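199aa long hypothetical Trp repressor binding protein (Sulfolobus tokodaii, PDB 2ZKI) is of unknown function but, as a flavodoxin-like relative of NADPH-dependent FMN reductases, probably binds FMN and may serve in redox chemistry. Local coordinates at residues Asn6-Phe11 / Met68-Gly73; Pro109-Thr114 / Lys185-Val190; Ile37-Glu42 / Asp55-Ile60; Lys22-Gly27 / Lys178-Gln183. One frame throughout, in Å; residues are numbered along the deposited sequence.

Contact 1. Residues Asn6-Phe11 / Met68-Gly73; sequences NILVLF and MRWADG. With SO4 (sulfate ion), chain N.
In the doubly wound sheet of a flavodoxin-like fold, Asn6 and Ile7 at the start of strand 6-11 meet Asp72 and Gly73, where helix 65-70 gives way to strand 73-79. The carbonyl O of Asn6 accepts Asp72 N at 2.7 Å and, more weakly, Gly73 N, so two successive amides of the incoming chain share one acceptor. The backbone N of Asn6 answers in the other direction, reaching Asp72 OD2 at 3.0 Å through the anti lone pair of that oxygen, which also forms a salt bridge with Lys195. One step on, Leu8 N donates to Gly73 O at 3.0 Å, setting Ile7 and Gly73 side by side as a parallel bridge.

Trp70 packs against Asn6. Its side chain runs across that of Asn6 at about a right angle, and the side-chain amide of Asn6 stacks on the indole with the two planes 13° apart. Asn6 CB makes a CH-pi contact, 3.5 Å from the centroid of the six-membered ring. Further in the contact is apolar: Leu8 CB rests on Ala71 CB at 3.7 Å, while Leu8 CD2 touches Met68 SD at 3.8 Å, the bend at chi2 turning the sulfur towards the leucine. Away from this interface Arg69 holds a sulfate ion, probably from the crystallisation liquor. Strand 6-11 is flanked by strands 34-39 and 73-79, and the short connection at Ala71 and Asp72 ends the beta-alpha-beta crossover that passes over it, as in flavodoxin-like proteins.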
# COMPACT_ATOMS: atom_id res chain seq x y z
N ASN A 6 8.98 -20.33 19.54
CA ASN A 6 9.02 -19.13 20.35
C ASN A 6 8.29 -17.98 19.67
O ASN A 6 8.59 -17.63 18.52
CB ASN A 6 10.47 -18.72 20.64
CG ASN A 6 11.22 -19.74 21.49
OD1 ASN A 6 12.40 -19.99 21.26
ND2 ASN A 6 10.53 -20.32 22.48
N ILE A 7 7.32 -17.40 20.37
CA ILE A 7 6.52 -16.32 19.83
C ILE A 7 6.81 -15.02 20.57
O ILE A 7 6.61 -14.93 21.78
CB ILE A 7 5.00 -16.65 19.86
CG1 ILE A 7 4.68 -17.88 18.99
CG2 ILE A 7 4.15 -15.43 19.44
CD1 ILE A 7 5.12 -17.78 17.53
N LEU A 8 7.28 -14.02 19.83
CA LEU A 8 7.51 -12.69 20.38
C LEU A 8 6.36 -11.76 20.02
O LEU A 8 6.07 -11.54 18.84
CB LEU A 8 8.84 -12.11 19.87
CG LEU A 8 9.30 -10.77 20.48
CD1 LEU A 8 9.89 -10.97 21.86
CD2 LEU A 8 10.31 -10.10 19.57
N VAL A 9 5.71 -11.23 21.05
CA VAL A 9 4.68 -10.22 20.85
C VAL A 9 5.31 -8.85 21.10
O VAL A 9 5.59 -8.47 22.24
CB VAL A 9 3.44 -10.46 21.75
CG1 VAL A 9 2.38 -9.40 21.49
CG2 VAL A 9 2.85 -11.85 21.51
N LEU A 10 5.54 -8.13 20.01
CA LEU A 10 6.20 -6.83 20.04
C LEU A 10 5.18 -5.74 19.75
O LEU A 10 4.37 -5.87 18.83
CB LEU A 10 7.33 -6.80 19.01
CG LEU A 10 8.19 -5.55 18.85
CD1 LEU A 10 8.92 -5.24 20.13
CD2 LEU A 10 9.17 -5.74 17.70
N PHE A 11 5.22 -4.66 20.53
CA PHE A 11 4.26 -3.57 20.36
C PHE A 11 4.75 -2.21 20.86
O PHE A 11 5.57 -2.13 21.77
CB PHE A 11 2.91 -3.93 21.01
CG PHE A 11 2.92 -3.89 22.52
CD1 PHE A 11 3.34 -4.99 23.26
CD2 PHE A 11 2.50 -2.75 23.20
CE1 PHE A 11 3.35 -4.95 24.65
CE2 PHE A 11 2.50 -2.70 24.59
CZ PHE A 11 2.92 -3.80 25.32
N MET A 68 14.66 -10.81 19.28
CA MET A 68 14.41 -11.07 17.86
C MET A 68 15.10 -12.35 17.40
O MET A 68 14.58 -13.08 16.55
CB MET A 68 14.87 -9.88 17.01
CG MET A 68 14.31 -8.52 17.44
SD MET A 68 12.55 -8.30 17.12
CE MET A 68 12.54 -8.10 15.34
N ARG A 69 16.28 -12.62 17.95
CA ARG A 69 17.03 -13.84 17.65
C ARG A 69 16.36 -15.06 18.28
O ARG A 69 16.33 -16.14 17.69
CB ARG A 69 18.47 -13.73 18.15
CG ARG A 69 19.31 -12.66 17.48
CD ARG A 69 20.70 -12.60 18.11
NE ARG A 69 21.56 -11.64 17.43
CZ ARG A 69 21.83 -10.42 17.88
NH1 ARG A 69 21.32 -9.99 19.03
NH2 ARG A 69 22.64 -9.62 17.19
N TRP A 70 15.83 -14.86 19.49
CA TRP A 70 15.16 -15.90 20.27
C TRP A 70 13.93 -16.44 19.56
O TRP A 70 13.72 -17.66 19.50
CB TRP A 70 14.79 -15.33 21.64
CG TRP A 70 13.89 -16.20 22.47
CD1 TRP A 70 14.27 -17.25 23.25
CD2 TRP A 70 12.47 -16.07 22.63
NE1 TRP A 70 13.17 -17.80 23.88
CE2 TRP A 70 12.06 -17.09 23.51
CE3 TRP A 70 11.51 -15.20 22.10
CZ2 TRP A 70 10.72 -17.26 23.89
CZ3 TRP A 70 10.18 -15.37 22.48
CH2 TRP A 70 9.80 -16.40 23.36
N ALA A 71 13.12 -15.53 19.03
CA ALA A 71 11.81 -15.85 18.46
C ALA A 71 11.87 -16.68 17.18
O ALA A 71 12.80 -16.54 16.38
CB ALA A 71 11.02 -14.57 18.23
N ASP A 72 10.87 -17.54 17.01
CA ASP A 72 10.65 -18.28 15.77
C ASP A 72 9.46 -17.71 15.00
O ASP A 72 9.20 -18.10 13.86
CB ASP A 72 10.42 -19.77 16.07
CG ASP A 72 11.60 -20.42 16.75
OD1 ASP A 72 12.67 -20.53 16.11
OD2 ASP A 72 11.46 -20.85 17.91
N GLY A 73 8.74 -16.79 15.65
CA GLY A 73 7.57 -16.14 15.06
C GLY A 73 7.26 -14.82 15.76
O GLY A 73 7.57 -14.65 16.94
S SO4 N . 23.56 -7.61 19.98
O1 SO4 N . 23.04 -8.68 20.83
O2 SO4 N . 23.66 -6.38 20.77
O3 SO4 N . 24.87 -7.98 19.47
O4 SO4 N . 22.65 -7.39 18.86

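Contact 2. Residues Pro109-Thr114 / Lys185-Val190; sequences PVTFFT and KRITEV
Ile187 and Val190, one helical turn apart, face Pro109 and Thr111 of interior strand 109-115, and the contact between them is apolar. Ile187 has CG1 anti to its backbone N (chi1 -173°), and CD1 at the end of the chain presses on the strand, 3.7 Å from Pro109 CB and equally near the carbonyl carbon of that proline. The two side chains cross at about a right angle. Val190 adds CG1, 3.8 Å from Pro109 CB, while Thr111 turns its methyl to the helix, CG2 lying 3.7 Å from Ile187 CB. With an alanine in place of Ile187, the contacts of CG1, CG2 and CD1 would be lost, and a gap would probably open over Pro109.

No hydrogen bond joins the two segments. Thr111 OG1 is bonded instead to Val142 O, and weakly to Gln183 NE2. On the helix itself Arg186 NE and Glu189 OE1 form a weak salt bridge.

The strand and helix segments run antiparallel, their axes at 169° and 8.4 Å apart. Helix 174-195 thus covers strand 109-115 on one sheet face, beside helix 16-31, whose Ala28 and Ala31 touch Thr188; Val190 also packs on Ile140 of the second subunit, while on the other face Phe112 packs against helix 125-130.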
# COMPACT_ATOMS: atom_id res chain seq x y z
N PRO A 109 7.84 -16.38 10.18
CA PRO A 109 6.50 -15.80 10.04
C PRO A 109 6.26 -14.56 10.91
O PRO A 109 6.77 -14.48 12.03
CB PRO A 109 5.58 -16.94 10.48
CG PRO A 109 6.40 -17.71 11.45
CD PRO A 109 7.82 -17.62 10.97
N VAL A 110 5.49 -13.62 10.38
CA VAL A 110 5.14 -12.39 11.09
C VAL A 110 3.66 -12.05 10.89
O VAL A 110 3.14 -12.17 9.78
CB VAL A 110 6.07 -11.19 10.69
CG1 VAL A 110 6.00 -10.90 9.19
CG2 VAL A 110 5.76 -9.94 11.50
N THR A 111 3.00 -11.64 11.96
CA THR A 111 1.62 -11.18 11.90
C THR A 111 1.49 -9.78 12.51
O THR A 111 2.25 -9.42 13.41
CB THR A 111 0.63 -12.20 12.57
OG1 THR A 111 -0.72 -11.80 12.30
CG2 THR A 111 0.85 -12.30 14.08
N PHE A 112 0.53 -9.00 12.01
CA PHE A 112 0.39 -7.61 12.42
C PHE A 112 -0.96 -7.30 13.05
O PHE A 112 -1.99 -7.85 12.65
CB PHE A 112 0.63 -6.67 11.24
CG PHE A 112 1.97 -6.84 10.59
CD1 PHE A 112 2.09 -7.55 9.40
CD2 PHE A 112 3.12 -6.30 11.16
CE1 PHE A 112 3.33 -7.72 8.79
CE2 PHE A 112 4.36 -6.46 10.56
CZ PHE A 112 4.47 -7.17 9.37
N PHE A 113 -0.94 -6.41 14.03
CA PHE A 113 -2.15 -5.93 14.69
C PHE A 113 -2.06 -4.43 15.00
O PHE A 113 -0.97 -3.88 15.17
CB PHE A 113 -2.46 -6.75 15.95
CG PHE A 113 -1.40 -6.67 17.03
CD1 PHE A 113 -0.24 -7.44 16.95
CD2 PHE A 113 -1.59 -5.86 18.14
CE1 PHE A 113 0.72 -7.38 17.95
CE2 PHE A 113 -0.63 -5.79 19.15
CZ PHE A 113 0.53 -6.56 19.06
N THR A 114 -3.22 -3.78 15.06
CA THR A 114 -3.28 -2.33 15.21
C THR A 114 -4.54 -1.88 15.95
O THR A 114 -5.33 -2.72 16.41
CB THR A 114 -3.12 -1.61 13.84
OG1 THR A 114 -2.91 -0.21 14.05
CG2 THR A 114 -4.34 -1.82 12.94
N LYS A 185 -2.96 -17.89 17.84
CA LYS A 185 -3.06 -19.29 17.44
C LYS A 185 -2.56 -19.45 16.00
O LYS A 185 -1.86 -20.41 15.69
CB LYS A 185 -4.50 -19.79 17.56
CG LYS A 185 -4.67 -21.27 17.28
CD LYS A 185 -6.13 -21.68 17.29
CE LYS A 185 -6.28 -23.18 17.09
NZ LYS A 185 -7.70 -23.62 17.09
N ARG A 186 -2.92 -18.49 15.16
CA ARG A 186 -2.59 -18.52 13.74
C ARG A 186 -1.08 -18.37 13.48
O ARG A 186 -0.53 -19.06 12.61
CB ARG A 186 -3.40 -17.46 12.99
CG ARG A 186 -3.47 -17.60 11.48
CD ARG A 186 -4.35 -18.76 11.02
NE ARG A 186 -3.59 -19.99 10.83
CZ ARG A 186 -2.86 -20.28 9.75
NH1 ARG A 186 -2.78 -19.42 8.74
NH2 ARG A 186 -2.20 -21.43 9.69
N ILE A 187 -0.41 -17.49 14.23
CA ILE A 187 1.03 -17.28 14.06
C ILE A 187 1.86 -18.45 14.59
O ILE A 187 2.91 -18.78 14.03
CB ILE A 187 1.52 -15.91 14.67
CG1 ILE A 187 2.99 -15.64 14.34
CG2 ILE A 187 1.29 -15.85 16.18
CD1 ILE A 187 3.27 -15.33 12.89
N THR A 188 1.38 -19.08 15.66
CA THR A 188 2.05 -20.23 16.26
C THR A 188 2.07 -21.42 15.31
O THR A 188 3.08 -22.10 15.18
CB THR A 188 1.38 -20.63 17.60
OG1 THR A 188 1.40 -19.50 18.49
CG2 THR A 188 2.12 -21.79 18.26
N GLU A 189 0.94 -21.65 14.63
CA GLU A 189 0.81 -22.75 13.68
C GLU A 189 1.81 -22.67 12.53
O GLU A 189 2.39 -23.68 12.13
CB GLU A 189 -0.62 -22.82 13.12
CG GLU A 189 -1.64 -23.38 14.10
CD GLU A 189 -3.02 -23.57 13.49
OE1 GLU A 189 -3.55 -22.61 12.90
OE2 GLU A 189 -3.56 -24.69 13.60
N VAL A 190 2.02 -21.46 12.02
CA VAL A 190 2.96 -21.23 10.93
C VAL A 190 4.40 -21.31 11.45
O VAL A 190 5.30 -21.79 10.75
CB VAL A 190 2.71 -19.87 10.24
CG1 VAL A 190 3.54 -19.74 8.96
CG2 VAL A 190 1.23 -19.70 9.92

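Contact 3. Residues Ile37-Glu42 / Asp55-Ile60; sequences IRRVRE and DKVKDI
Ile60 and Arg39 carry most of this contact, with Val57 as the third partner. Ile60 directs CG2 at the edge strand, where the methyl lies 3.3 Å from Ile37 O and 4.0 Å from Ile37 CG2; the two isoleucines cross obliquely. CG2 stands anti to the backbone N, which places this methyl against the strand; the residue also packs on Phe11 of the adjoining strand and on Val18 and Lys22 of helix 16-31.

Arg39 has CG between the backbone N and the carbonyl carbon (chi1 51°), and the bend at chi2 (90°) turns CD aside from an extended path. CG is 3.7 Å from both Val57 CG1 and Ile60 O, so the aliphatic part of the arginine is already in contact before the charged end is reached. Strand 34-39 is an outermost strand of the flavodoxin-like sheet within the chain, and segment 55-60 belongs to the long connection leading from it to helix 65-70; just beyond, Pro61 and Val63 make backbone hydrogen bonds with Arg39.

The guanidinium spreads over Val57, which offers both its carbonyl and its side chain to one face: Val57 O lies 3.6 Å above the plane, towards the rim, and Val57 CG1 is 3.6 Å from Arg39 NH2. That same oxygen accepts Ile60 N at 3.1 Å, closing the type I turn from Val57 to Ile60. Val57 packs on Tyr14 as well.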
# COMPACT_ATOMS: atom_id res chain seq x y z
N ILE A 37 6.26 -11.16 25.81
CA ILE A 37 5.61 -9.89 25.46
C ILE A 37 6.58 -8.75 25.77
O ILE A 37 6.98 -8.56 26.92
CB ILE A 37 4.27 -9.71 26.21
CG1 ILE A 37 3.25 -10.76 25.76
CG2 ILE A 37 3.71 -8.30 25.99
CD1 ILE A 37 2.04 -10.90 26.67
N ARG A 38 6.94 -8.00 24.74
CA ARG A 38 7.90 -6.91 24.86
C ARG A 38 7.37 -5.63 24.22
O ARG A 38 6.64 -5.68 23.23
CB ARG A 38 9.23 -7.28 24.20
CG ARG A 38 9.89 -8.58 24.67
CD ARG A 38 10.70 -8.41 25.94
NE ARG A 38 9.97 -8.86 27.12
CZ ARG A 38 10.18 -10.02 27.74
NH1 ARG A 38 11.11 -10.86 27.31
NH2 ARG A 38 9.46 -10.34 28.80
N ARG A 39 7.74 -4.49 24.80
CA ARG A 39 7.42 -3.18 24.22
C ARG A 39 8.68 -2.45 23.75
O ARG A 39 9.80 -2.84 24.10
CB ARG A 39 6.60 -2.31 25.20
CG ARG A 39 7.17 -2.18 26.61
CD ARG A 39 8.12 -0.99 26.74
NE ARG A 39 8.47 -0.73 28.13
CZ ARG A 39 7.92 0.22 28.88
NH1 ARG A 39 8.31 0.37 30.14
NH2 ARG A 39 6.99 1.02 28.39
N VAL A 40 8.51 -1.39 22.96
CA VAL A 40 9.64 -0.61 22.44
C VAL A 40 9.86 0.68 23.22
O VAL A 40 8.96 1.18 23.91
CB VAL A 40 9.50 -0.29 20.92
CG1 VAL A 40 9.66 -1.55 20.08
CG2 VAL A 40 8.18 0.41 20.61
N ARG A 41 11.08 1.22 23.10
CA ARG A 41 11.48 2.48 23.70
C ARG A 41 10.69 3.65 23.11
O ARG A 41 10.36 3.64 21.92
CB ARG A 41 12.97 2.70 23.45
CG ARG A 41 13.68 3.60 24.44
CD ARG A 41 15.00 4.06 23.85
NE ARG A 41 16.03 4.32 24.86
CZ ARG A 41 16.92 3.42 25.28
NH1 ARG A 41 16.92 2.19 24.78
NH2 ARG A 41 17.81 3.76 26.21
N GLU A 42 10.39 4.65 23.93
CA GLU A 42 9.71 5.86 23.47
C GLU A 42 10.68 6.81 22.77
O GLU A 42 11.82 7.00 23.23
CB GLU A 42 9.00 6.57 24.63
CG GLU A 42 8.16 7.79 24.23
CD GLU A 42 7.05 7.44 23.26
OE1 GLU A 42 7.21 7.69 22.05
OE2 GLU A 42 6.01 6.91 23.71
N ASP A 55 2.82 3.64 33.75
CA ASP A 55 2.48 2.67 34.79
C ASP A 55 1.64 1.49 34.29
O ASP A 55 1.60 0.43 34.93
CB ASP A 55 1.78 3.37 35.96
CG ASP A 55 0.59 4.22 35.52
OD1 ASP A 55 -0.44 3.64 35.10
OD2 ASP A 55 0.69 5.46 35.59
N LYS A 56 0.98 1.68 33.15
CA LYS A 56 0.21 0.61 32.50
C LYS A 56 1.12 -0.42 31.82
O LYS A 56 0.70 -1.56 31.58
CB LYS A 56 -0.76 1.21 31.47
CG LYS A 56 -1.96 1.93 32.07
CD LYS A 56 -3.04 0.95 32.54
CE LYS A 56 -4.19 1.66 33.23
NZ LYS A 56 -3.82 2.18 34.58
N VAL A 57 2.36 -0.02 31.54
CA VAL A 57 3.30 -0.85 30.78
C VAL A 57 4.58 -1.18 31.57
O VAL A 57 5.51 -1.79 31.03
CB VAL A 57 3.69 -0.17 29.43
CG1 VAL A 57 4.12 -1.22 28.41
CG2 VAL A 57 2.54 0.64 28.87
N LYS A 58 4.62 -0.79 32.84
CA LYS A 58 5.82 -0.98 33.67
C LYS A 58 6.11 -2.43 34.04
O LYS A 58 7.24 -2.77 34.41
CB LYS A 58 5.78 -0.07 34.91
CG LYS A 58 6.26 1.35 34.62
CD LYS A 58 6.29 2.23 35.85
CE LYS A 58 6.74 3.64 35.49
NZ LYS A 58 6.79 4.55 36.66
N ASP A 59 5.10 -3.29 33.93
CA ASP A 59 5.27 -4.73 34.13
C ASP A 59 5.88 -5.41 32.90
O ASP A 59 6.50 -6.47 33.02
CB ASP A 59 3.94 -5.38 34.49
CG ASP A 59 3.49 -5.07 35.90
OD1 ASP A 59 4.26 -5.35 36.85
OD2 ASP A 59 2.37 -4.54 36.07
N ILE A 60 5.70 -4.80 31.73
CA ILE A 60 6.22 -5.34 30.47
C ILE A 60 7.61 -4.78 30.16
O ILE A 60 7.77 -3.57 29.98
CB ILE A 60 5.26 -5.07 29.28
CG1 ILE A 60 3.89 -5.71 29.55
CG2 ILE A 60 5.85 -5.59 27.97
CD1 ILE A 60 2.75 -5.04 28.82

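Contact 4. Residues Lys22-Gly27 / Lys178-Gln183; sequences KEIGKG and KIARFQ. With SO4 (sulfate ion), chain M; SO4 (sulfate ion), chain K.
The guanidinium of Arg181 meets the carboxylate of Glu23 at its NE edge, their planes 68° apart and the side chains side by side. NE donates to Glu23 OE2 at 3.0 Å in a salt bridge, meeting that oxygen nearly in line with its C-O bond, while OE2 stands 18° out of the guanidinium plane. At the other nitrogens stand two sulfate ions, probably from the crystallisation liquor: NH2 donates to O1 of the chain M sulfate at 2.7 Å, and NH1 lies 2.7 Å from O4 of the chain K sulfate. Lys178 CA covers one face, towards the rim.

With an alanine at Arg181 the NE bond is gone, and Glu23 would probably be left without its positive mate, free to turn.

Helices 16-31 and 174-195, both on one side of the flavodoxin-like sheet, cross at -54° with segment axes 6.6 Å apart. Gly27 makes that closeness possible: its CA is 3.3 Å from Arg181 O in a CA-H...O contact, and Ile24 CA makes another with Ala180 O. Ala180 CB touches both Glu23 CB, at 3.7 Å, and Ile24 CG1. Nearer the sheet, Ile24 CD1 touches Gln183 OE1, which accepts from Ala163 N while NE2 bonds to Phe112 O.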
# COMPACT_ATOMS: atom_id res chain seq x y z
N LYS A 22 -1.60 -8.87 25.00
CA LYS A 22 -1.76 -9.93 25.99
C LYS A 22 -2.64 -11.08 25.49
O LYS A 22 -2.37 -12.25 25.78
CB LYS A 22 -2.33 -9.38 27.30
CG LYS A 22 -1.31 -8.72 28.21
CD LYS A 22 -1.94 -8.36 29.54
CE LYS A 22 -0.94 -7.74 30.50
NZ LYS A 22 -0.61 -6.33 30.13
N GLU A 23 -3.69 -10.73 24.75
CA GLU A 23 -4.63 -11.72 24.20
C GLU A 23 -3.99 -12.56 23.10
O GLU A 23 -4.21 -13.77 23.04
CB GLU A 23 -5.88 -11.03 23.67
CG GLU A 23 -6.79 -10.45 24.74
CD GLU A 23 -7.52 -11.51 25.55
OE1 GLU A 23 -7.79 -11.26 26.74
OE2 GLU A 23 -7.81 -12.59 25.00
N ILE A 24 -3.21 -11.92 22.23
CA ILE A 24 -2.44 -12.64 21.21
C ILE A 24 -1.43 -13.57 21.87
O ILE A 24 -1.21 -14.69 21.41
CB ILE A 24 -1.75 -11.66 20.22
CG1 ILE A 24 -2.80 -10.89 19.41
CG2 ILE A 24 -0.80 -12.40 19.27
CD1 ILE A 24 -2.27 -9.73 18.62
N GLY A 25 -0.84 -13.11 22.98
CA GLY A 25 0.05 -13.94 23.78
C GLY A 25 -0.65 -15.14 24.37
O GLY A 25 -0.12 -16.26 24.34
N LYS A 26 -1.85 -14.92 24.91
CA LYS A 26 -2.66 -15.97 25.52
C LYS A 26 -3.06 -17.04 24.49
O LYS A 26 -2.94 -18.23 24.76
CB LYS A 26 -3.91 -15.38 26.18
CG LYS A 26 -4.63 -16.31 27.15
CD LYS A 26 -6.01 -15.78 27.50
CE LYS A 26 -6.67 -16.60 28.60
NZ LYS A 26 -6.09 -16.30 29.95
N GLY A 27 -3.52 -16.58 23.33
CA GLY A 27 -3.91 -17.47 22.24
C GLY A 27 -2.76 -18.31 21.72
O GLY A 27 -2.96 -19.46 21.31
N LYS A 178 -11.54 -12.69 21.16
CA LYS A 178 -11.64 -13.94 20.40
C LYS A 178 -10.78 -13.87 19.15
O LYS A 178 -10.12 -14.85 18.79
CB LYS A 178 -13.09 -14.21 20.01
CG LYS A 178 -14.01 -14.69 21.13
CD LYS A 178 -14.09 -16.22 21.16
CE LYS A 178 -15.44 -16.71 21.71
NZ LYS A 178 -15.70 -16.28 23.12
N ILE A 179 -10.79 -12.71 18.49
CA ILE A 179 -10.04 -12.49 17.26
C ILE A 179 -8.53 -12.35 17.53
O ILE A 179 -7.71 -12.84 16.75
CB ILE A 179 -10.59 -11.27 16.48
CG1 ILE A 179 -11.97 -11.59 15.90
CG2 ILE A 179 -9.63 -10.84 15.36
CD1 ILE A 179 -12.78 -10.37 15.50
N ALA A 180 -8.18 -11.69 18.63
CA ALA A 180 -6.78 -11.52 19.02
C ALA A 180 -6.14 -12.85 19.42
O ALA A 180 -5.03 -13.16 18.98
CB ALA A 180 -6.66 -10.50 20.14
N ARG A 181 -6.85 -13.63 20.23
CA ARG A 181 -6.40 -14.96 20.63
C ARG A 181 -6.22 -15.87 19.41
O ARG A 181 -5.31 -16.70 19.38
CB ARG A 181 -7.35 -15.59 21.65
CG ARG A 181 -7.09 -15.13 23.07
CD ARG A 181 -7.91 -15.88 24.11
NE ARG A 181 -9.16 -15.19 24.43
CZ ARG A 181 -10.37 -15.62 24.08
NH1 ARG A 181 -11.44 -14.91 24.42
NH2 ARG A 181 -10.52 -16.74 23.39
N PHE A 182 -7.10 -15.70 18.42
CA PHE A 182 -7.01 -16.46 17.18
C PHE A 182 -5.75 -16.12 16.38
O PHE A 182 -5.13 -17.00 15.79
CB PHE A 182 -8.27 -16.27 16.32
CG PHE A 182 -8.20 -16.94 14.98
CD1 PHE A 182 -8.11 -18.33 14.88
CD2 PHE A 182 -8.20 -16.19 13.81
CE1 PHE A 182 -8.04 -18.96 13.64
CE2 PHE A 182 -8.12 -16.80 12.56
CZ PHE A 182 -8.04 -18.19 12.48
N GLN A 183 -5.38 -14.84 16.38
CA GLN A 183 -4.17 -14.39 15.69
C GLN A 183 -2.92 -15.03 16.29
O GLN A 183 -2.02 -15.45 15.56
CB GLN A 183 -4.06 -12.86 15.70
CG GLN A 183 -2.99 -12.31 14.77
CD GLN A 183 -3.16 -10.84 14.46
OE1 GLN A 183 -3.52 -10.04 15.33
NE2 GLN A 183 -2.89 -10.46 13.22
S SO4 M . -12.35 -19.39 22.93
O1 SO4 M . -12.70 -18.26 23.78
O2 SO4 M . -13.21 -19.40 21.75
O3 SO4 M . -10.95 -19.28 22.51
O4 SO4 M . -12.53 -20.63 23.68
S SO4 K . -13.39 -14.22 26.75
O1 SO4 K . -13.12 -15.48 27.42
O2 SO4 K . -14.40 -13.48 27.50
O3 SO4 K . -12.16 -13.42 26.68
O4 SO4 K . -13.88 -14.48 25.40

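The four contacts show how one flavodoxin-like sheet is built up from both sides. Contacts 1, 2 and 3 all reach it, and contacts 1 and 3 share a border: Val9 O and Arg38 N are 2.9 Å apart, a probable hydrogen bond between adjacent strands. Contacts 2 and 4, centres 10 Å apart, use successive parts of helix 174-195 and meet where Phe112 O lies 2.8 Å from Gln183 NE2. Contact 3 reaches contact 4 through Ile60 and Lys22, but stays about 7 Å from contact 2 at the nearest atoms. FMN, if bound as in relatives, would probably sit at the carboxyl ends of the strands.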